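Local coordinates for mandelate racemase/muconate lactonizing enzyme family protein (Bradyrhizobium sp. ORS 278, PDB 3TOY) that belongs to the mandelate racemase/muconate lactonizing enzyme family of the enolase superfamily and carries a calcium ion held by acidic side chains, at residues G31-A36 against L88-G93; G55-I60 against D344-I349; G70-F75 against D131-D136. One frame throughout, in Å; residues are numbered along the deposited sequence.

Contact 1 (G31-A36 against L88-G93)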
# COMPACT_ATOMS: atom_id res chain seq x y z
N GLY A 31 -34.66 33.60 -21.53
CA GLY A 31 -33.67 34.56 -21.10
C GLY A 31 -33.18 34.33 -19.69
O GLY A 31 -33.77 33.56 -18.93
N VAL A 32 -32.11 35.03 -19.34
CA VAL A 32 -31.52 34.93 -18.03
C VAL A 32 -31.09 36.32 -17.57
O VAL A 32 -30.39 37.03 -18.29
CB VAL A 32 -30.29 33.97 -18.08
CG1 VAL A 32 -29.51 34.04 -16.80
CG2 VAL A 32 -30.76 32.56 -18.36
N THR A 33 -31.51 36.72 -16.38
CA THR A 33 -31.03 37.96 -15.84
C THR A 33 -30.52 37.72 -14.43
O THR A 33 -30.98 36.81 -13.74
CB THR A 33 -32.13 39.05 -15.84
OG1 THR A 33 -33.12 38.75 -14.85
CG2 THR A 33 -32.79 39.12 -17.20
N ALA A 34 -29.56 38.53 -14.01
CA ALA A 34 -29.01 38.42 -12.67
C ALA A 34 -28.94 39.78 -12.03
O ALA A 34 -28.59 40.77 -12.67
CB ALA A 34 -27.59 37.80 -12.76
N ARG A 35 -29.28 39.84 -10.75
CA ARG A 35 -29.14 41.09 -10.01
C ARG A 35 -28.31 40.90 -8.75
O ARG A 35 -28.40 39.86 -8.09
CB ARG A 35 -30.52 41.65 -9.64
CG ARG A 35 -31.41 41.98 -10.84
CD ARG A 35 -32.80 42.42 -10.38
NE ARG A 35 -33.61 41.29 -9.92
CZ ARG A 35 -34.79 41.41 -9.32
NH1 ARG A 35 -35.31 42.61 -9.10
NH2 ARG A 35 -35.45 40.32 -8.94
N ALA A 36 -27.53 41.91 -8.41
CA ALA A 36 -26.72 41.90 -7.20
C ALA A 36 -27.41 42.67 -6.07
O ALA A 36 -27.93 43.77 -6.28
CB ALA A 36 -25.35 42.51 -7.49
N LEU A 88 -21.14 36.86 -15.71
CA LEU A 88 -21.01 35.46 -16.11
C LEU A 88 -22.36 34.79 -16.28
O LEU A 88 -22.61 34.10 -17.27
CB LEU A 88 -20.15 34.71 -15.09
CG LEU A 88 -18.67 35.05 -15.25
CD1 LEU A 88 -17.94 34.58 -14.01
CD2 LEU A 88 -18.07 34.43 -16.52
N VAL A 89 -23.25 35.00 -15.31
CA VAL A 89 -24.56 34.38 -15.37
C VAL A 89 -25.31 34.88 -16.62
O VAL A 89 -25.93 34.11 -17.34
CB VAL A 89 -25.39 34.70 -14.13
CG1 VAL A 89 -26.83 34.26 -14.34
CG2 VAL A 89 -24.79 34.00 -12.88
N GLU A 90 -25.23 36.19 -16.88
CA GLU A 90 -25.96 36.76 -18.00
C GLU A 90 -25.35 36.34 -19.32
O GLU A 90 -26.08 35.99 -20.25
CB GLU A 90 -26.09 38.29 -17.85
CG GLU A 90 -27.06 38.63 -16.73
CD GLU A 90 -27.57 40.07 -16.72
OE1 GLU A 90 -26.89 40.96 -17.27
OE2 GLU A 90 -28.66 40.29 -16.13
N ASP A 91 -24.02 36.33 -19.38
CA ASP A 91 -23.31 35.90 -20.58
C ASP A 91 -23.62 34.44 -20.90
O ASP A 91 -23.95 34.11 -22.04
CB ASP A 91 -21.81 36.09 -20.40
CG ASP A 91 -21.34 37.46 -20.85
OD1 ASP A 91 -22.18 38.38 -20.96
OD2 ASP A 91 -20.13 37.63 -21.10
N ILE A 92 -23.51 33.57 -19.90
CA ILE A 92 -23.79 32.14 -20.11
C ILE A 92 -25.25 31.95 -20.44
O ILE A 92 -25.61 31.23 -21.37
CB ILE A 92 -23.43 31.32 -18.85
CG1 ILE A 92 -21.95 31.50 -18.53
CG2 ILE A 92 -23.81 29.85 -19.05
CD1 ILE A 92 -21.52 30.89 -17.20
N GLY A 93 -26.11 32.63 -19.68
CA GLY A 93 -27.55 32.51 -19.87
C GLY A 93 -27.96 32.93 -21.26
O GLY A 93 -28.78 32.27 -21.91
O HOH W 1 -28.81 36.90 -20.39
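Val32 and Gly93 bring strand 31-36 and helix 88-93 together, their CA atoms 5.0 Å apart. The two axes run antiparallel within 2° and approach to 7.1 Å, close for a helix on a sheet. Gly93 has no side chain, and Val32 CG2 rests directly on its CA at 3.5 Å. The other branch of Val32, CG1, stands anti to the backbone N (chi1 170°), which carries it to Val89, where it meets CG1 at 3.6 Å. The two valine side chains cross at about a right angle, and Ala34 CB also touches Val89 CG1. This is the alpha-on-beta packing of the family's N-terminal alpha+beta domain, helix 82-95 lying against one face of the antiparallel sheet. Glu90 adds a polar clasp along the border. Its chain, extended beyond CG, reaches the strand, and Ala34 N donates to Glu90 OE2 over 2.9 Å at a nearly straight 166°. The N-H arrives on the anti side of the carboxylate, somewhat out of its plane. One water donates to both Val32 O (2.6 Å) and Glu90 O (2.9 Å), tying strand carbonyl to helix carbonyl.

Contact 2 (G55-I60 against D344-I349)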
# COMPACT_ATOMS: atom_id res chain seq x y z
N GLY A 55 -24.66 40.55 3.47
CA GLY A 55 -24.87 39.43 2.56
C GLY A 55 -24.84 39.83 1.10
O GLY A 55 -25.87 40.20 0.52
N PRO A 56 -23.65 39.76 0.47
CA PRO A 56 -23.59 40.00 -0.97
C PRO A 56 -24.16 38.80 -1.72
O PRO A 56 -23.58 37.70 -1.65
CB PRO A 56 -22.10 40.22 -1.24
CG PRO A 56 -21.37 39.67 -0.04
CD PRO A 56 -22.34 39.39 1.05
N LEU A 57 -25.30 38.98 -2.39
CA LEU A 57 -25.98 37.89 -3.09
C LEU A 57 -26.15 38.22 -4.57
O LEU A 57 -26.22 39.39 -4.95
CB LEU A 57 -27.36 37.61 -2.51
CG LEU A 57 -27.54 37.55 -0.99
CD1 LEU A 57 -29.00 37.21 -0.63
CD2 LEU A 57 -26.58 36.51 -0.41
N VAL A 58 -26.24 37.19 -5.39
CA VAL A 58 -26.63 37.33 -6.80
C VAL A 58 -27.93 36.58 -6.98
O VAL A 58 -28.01 35.37 -6.72
CB VAL A 58 -25.55 36.77 -7.76
CG1 VAL A 58 -26.07 36.73 -9.21
CG2 VAL A 58 -24.26 37.58 -7.65
N LEU A 59 -28.97 37.28 -7.43
CA LEU A 59 -30.29 36.69 -7.60
C LEU A 59 -30.50 36.40 -9.07
O LEU A 59 -30.32 37.28 -9.92
CB LEU A 59 -31.38 37.66 -7.09
CG LEU A 59 -31.10 38.31 -5.74
CD1 LEU A 59 -32.24 39.26 -5.32
CD2 LEU A 59 -30.87 37.22 -4.65
N ILE A 60 -30.85 35.15 -9.37
CA ILE A 60 -30.83 34.65 -10.73
C ILE A 60 -32.24 34.33 -11.15
O ILE A 60 -32.98 33.67 -10.41
CB ILE A 60 -29.94 33.35 -10.82
CG1 ILE A 60 -28.49 33.68 -10.44
CG2 ILE A 60 -30.06 32.68 -12.17
CD1 ILE A 60 -27.50 32.46 -10.48
N ASP A 344 -28.72 32.46 7.51
CA ASP A 344 -29.76 33.05 6.67
C ASP A 344 -29.33 34.38 6.05
O ASP A 344 -29.56 35.44 6.62
CB ASP A 344 -31.03 33.24 7.51
CG ASP A 344 -32.25 33.61 6.67
OD1 ASP A 344 -32.18 33.58 5.43
OD2 ASP A 344 -33.30 33.91 7.28
N PHE A 345 -28.71 34.32 4.87
CA PHE A 345 -28.29 35.53 4.17
C PHE A 345 -29.42 36.13 3.33
O PHE A 345 -29.44 37.34 3.09
CB PHE A 345 -27.12 35.27 3.22
CG PHE A 345 -25.80 34.99 3.92
CD1 PHE A 345 -25.17 35.98 4.67
CD2 PHE A 345 -25.18 33.76 3.77
CE1 PHE A 345 -23.96 35.72 5.30
CE2 PHE A 345 -23.96 33.49 4.38
CZ PHE A 345 -23.34 34.47 5.15
N ALA A 346 -30.33 35.28 2.86
CA ALA A 346 -31.31 35.70 1.86
C ALA A 346 -32.70 36.05 2.39
O ALA A 346 -33.56 36.47 1.60
CB ALA A 346 -31.42 34.65 0.76
N GLY A 347 -32.95 35.86 3.68
CA GLY A 347 -34.31 36.00 4.21
C GLY A 347 -34.90 37.36 3.85
O GLY A 347 -36.06 37.47 3.47
N ALA A 348 -34.07 38.38 3.95
CA ALA A 348 -34.51 39.75 3.73
C ALA A 348 -35.09 39.97 2.34
O ALA A 348 -35.97 40.83 2.16
CB ALA A 348 -33.37 40.71 4.00
N ILE A 349 -34.63 39.21 1.35
CA ILE A 349 -35.10 39.40 -0.03
C ILE A 349 -35.99 38.30 -0.59
O ILE A 349 -36.29 38.27 -1.78
CB ILE A 349 -33.95 39.73 -1.01
CG1 ILE A 349 -32.86 38.64 -0.98
CG2 ILE A 349 -33.34 41.09 -0.67
CD1 ILE A 349 -33.28 37.36 -1.70
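Leu57 is the side chain through which strand 55-60 chiefly meets the turn 344-349, and the two segments join by apolar packing. Its CD1 methyl lies against the backbone of the turn, 3.7 Å from both Phe345 O and Ala346 CA, and also touches Ala346 CB and Ile349 CG1. The second branch, CD2, reaches Phe345 CB at 3.9 Å, so the forked end of Leu57 engages three residues of the turn. Further along the strand, Leu59 CD2 and Ile349 CD1 meet tip to tip at 3.8 Å. Ile349 holds its CG1 between its own backbone N and carbonyl carbon (chi1 56°), and from there the chain serves both leucines: CG1 for Leu57, CD1 for Leu59. An aromatic contact lies at the other end, where Phe345 CD1 approaches Gly55 CA at 4.1 Å, obliquely to the ring.

A backbone bond acts within the loop: Ile349 N donates to Ala346 O at 3.0 Å, closing the short 3-10 turn that presents Ile349 to the strand.

The contact joins the N-terminal sheet to a loop of the C-terminal barrel domain, between strands 340-342 and 360-361. Thr39 OG1 of strand 29-47 lies within hydrogen-bonding distance of both Gly55 O and Phe345 O, which must share its one proton, the Phe345 ring stacks with Phe75 of strand 69-75, and Val377 of helix 374-380 packs on Leu59 and Ile349.

Contact 3 (G70-F75 against D131-D136)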
# COMPACT_ATOMS: atom_id res chain seq x y z
N GLY A 70 -37.65 30.54 -13.36
CA GLY A 70 -36.87 29.84 -12.33
C GLY A 70 -36.00 30.83 -11.56
O GLY A 70 -35.46 31.77 -12.14
N HIS A 71 -35.87 30.61 -10.26
CA HIS A 71 -35.08 31.48 -9.43
C HIS A 71 -34.03 30.67 -8.66
O HIS A 71 -34.27 29.52 -8.32
CB HIS A 71 -35.95 32.17 -8.38
CG HIS A 71 -37.15 32.87 -8.94
ND1 HIS A 71 -37.06 34.08 -9.61
CD2 HIS A 71 -38.47 32.56 -8.90
CE1 HIS A 71 -38.28 34.46 -9.97
NE2 HIS A 71 -39.14 33.56 -9.55
N SER A 72 -32.91 31.31 -8.35
CA SER A 72 -31.94 30.77 -7.40
C SER A 72 -31.10 31.94 -6.95
O SER A 72 -31.19 33.02 -7.54
CB SER A 72 -31.06 29.72 -8.10
OG SER A 72 -30.17 30.37 -8.99
N TYR A 73 -30.32 31.78 -5.90
CA TYR A 73 -29.34 32.82 -5.56
C TYR A 73 -27.98 32.23 -5.17
O TYR A 73 -27.87 31.04 -4.77
CB TYR A 73 -29.85 33.74 -4.42
CG TYR A 73 -29.83 33.09 -3.05
CD1 TYR A 73 -28.70 33.19 -2.23
CD2 TYR A 73 -30.92 32.36 -2.59
CE1 TYR A 73 -28.67 32.57 -0.97
CE2 TYR A 73 -30.90 31.75 -1.35
CZ TYR A 73 -29.76 31.85 -0.55
OH TYR A 73 -29.75 31.25 0.67
N LEU A 74 -26.97 33.07 -5.31
CA LEU A 74 -25.60 32.78 -4.88
C LEU A 74 -25.22 33.72 -3.75
O LEU A 74 -25.53 34.92 -3.80
CB LEU A 74 -24.65 33.03 -6.04
CG LEU A 74 -24.93 32.23 -7.32
CD1 LEU A 74 -23.97 32.70 -8.41
CD2 LEU A 74 -24.78 30.73 -7.07
N PHE A 75 -24.59 33.17 -2.71
CA PHE A 75 -23.84 33.98 -1.74
C PHE A 75 -22.49 34.21 -2.36
O PHE A 75 -21.82 33.25 -2.76
CB PHE A 75 -23.70 33.26 -0.40
CG PHE A 75 -22.77 33.94 0.56
CD1 PHE A 75 -23.13 35.15 1.16
CD2 PHE A 75 -21.54 33.39 0.88
CE1 PHE A 75 -22.28 35.76 2.04
CE2 PHE A 75 -20.68 34.01 1.76
CZ PHE A 75 -21.05 35.20 2.34
N ASP A 131 -28.01 25.97 -12.73
CA ASP A 131 -28.60 24.66 -12.52
C ASP A 131 -29.73 24.69 -11.48
O ASP A 131 -30.78 24.08 -11.68
CB ASP A 131 -27.51 23.63 -12.10
CG ASP A 131 -28.09 22.25 -11.92
OD1 ASP A 131 -28.21 21.50 -12.92
OD2 ASP A 131 -28.43 21.91 -10.76
N MET A 132 -29.52 25.38 -10.37
CA MET A 132 -30.55 25.45 -9.33
C MET A 132 -31.82 26.13 -9.87
O MET A 132 -32.94 25.69 -9.62
CB MET A 132 -30.05 26.21 -8.10
CG MET A 132 -29.13 25.40 -7.18
SD MET A 132 -28.66 26.30 -5.71
CE MET A 132 -27.37 27.36 -6.37
N ALA A 133 -31.62 27.21 -10.61
CA ALA A 133 -32.75 27.93 -11.20
C ALA A 133 -33.49 27.05 -12.21
O ALA A 133 -34.72 27.10 -12.29
CB ALA A 133 -32.30 29.23 -11.81
N PHE A 134 -32.77 26.20 -12.96
CA PHE A 134 -33.47 25.30 -13.89
C PHE A 134 -34.39 24.32 -13.15
O PHE A 134 -35.52 24.06 -13.57
CB PHE A 134 -32.54 24.45 -14.77
CG PHE A 134 -31.53 25.22 -15.56
CD1 PHE A 134 -31.82 26.47 -16.12
CD2 PHE A 134 -30.28 24.66 -15.81
CE1 PHE A 134 -30.86 27.15 -16.86
CE2 PHE A 134 -29.32 25.33 -16.54
CZ PHE A 134 -29.61 26.58 -17.07
N TRP A 135 -33.88 23.71 -12.09
CA TRP A 135 -34.69 22.76 -11.35
C TRP A 135 -35.86 23.49 -10.68
O TRP A 135 -36.97 22.94 -10.56
CB TRP A 135 -33.84 22.05 -10.28
CG TRP A 135 -33.06 20.87 -10.83
CD1 TRP A 135 -31.73 20.84 -11.17
CD2 TRP A 135 -33.56 19.56 -11.10
NE1 TRP A 135 -31.39 19.59 -11.63
CE2 TRP A 135 -32.49 18.78 -11.59
CE3 TRP A 135 -34.82 18.96 -10.97
CZ2 TRP A 135 -32.65 17.45 -11.97
CZ3 TRP A 135 -34.97 17.64 -11.36
CH2 TRP A 135 -33.89 16.90 -11.84
N ASP A 136 -35.60 24.70 -10.22
CA ASP A 136 -36.65 25.48 -9.58
C ASP A 136 -37.80 25.67 -10.57
O ASP A 136 -38.97 25.53 -10.23
CB ASP A 136 -36.13 26.86 -9.18
CG ASP A 136 -37.25 27.76 -8.68
OD1 ASP A 136 -37.80 27.47 -7.61
OD2 ASP A 136 -37.59 28.73 -9.39
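His71 and Ala133 are the nearest points of strand 70-75 and helix 131-136, with CA atoms 4.6 Å apart. The helix belongs to the alpha+beta N-terminal domain and packs on the edge strand, within this chain, of its antiparallel sheet; the axes approach to 5.8 Å and run antiparallel but clearly skewed. Such closeness fits small residues at the crossing. Gly70, without a side chain, makes a CH-O contact from its CA to Ala133 O, at 3.5 Å.

Ser72 keeps OG between its backbone N and carbonyl carbon (chi1 72°). The hydroxyl therefore sits beside Ala133 CB, 3.7 Å away, and hydrogen-bonds Gly129 O one helical turn earlier, while Ser72 CB packs on Met132 CB at 3.7 Å. The bent thioether end of Met132 lays the terminal CE methyl alongside the strand, near Tyr73 O and within 4.3 Å of Leu74 CD2.

Asp136 swings CG anti to its backbone N (chi1 172°) and directs the carboxylate at the start of the strand segment. The His71 imidazole crosses this carboxylate obliquely, its CD2 4.0 Å from Asp136 OD2, while ND1 bonds Asp61 OD1. Both carboxylate oxygens of Asp136 are bonded beyond the strand too, OD1 to Leu368 N and OD2 to Gln140 NE2, which should fix its rotation. His71 N donates to Asp136 OD2 at 2.7 Å, entering from above the carboxylate plane with an N-H...O angle of 160°.

How the contacts relate
All three contacts use the same antiparallel sheet, each through a different strand. Contacts 1 and 3 place helices 82-95 and 122-142 on it, inside the N-terminal domain, whereas contact 2 joins its middle to the C-terminal domain. Contacts 2 and 3 bury nearly everything that touches, their centres about 13 Å from the chain's centre; contact 1, centred about 21 Å from it, is still mostly buried (four of six touching residues) but includes the exposed Thr33 and a bridging water. The chemistry follows the partner: both helices offer a carboxylate to a strand N-H, whereas contact 2 is apolar. Probable backbone hydrogen bonds link them, Arg35 O with Leu59 N and Ile60 N with Ser72 O.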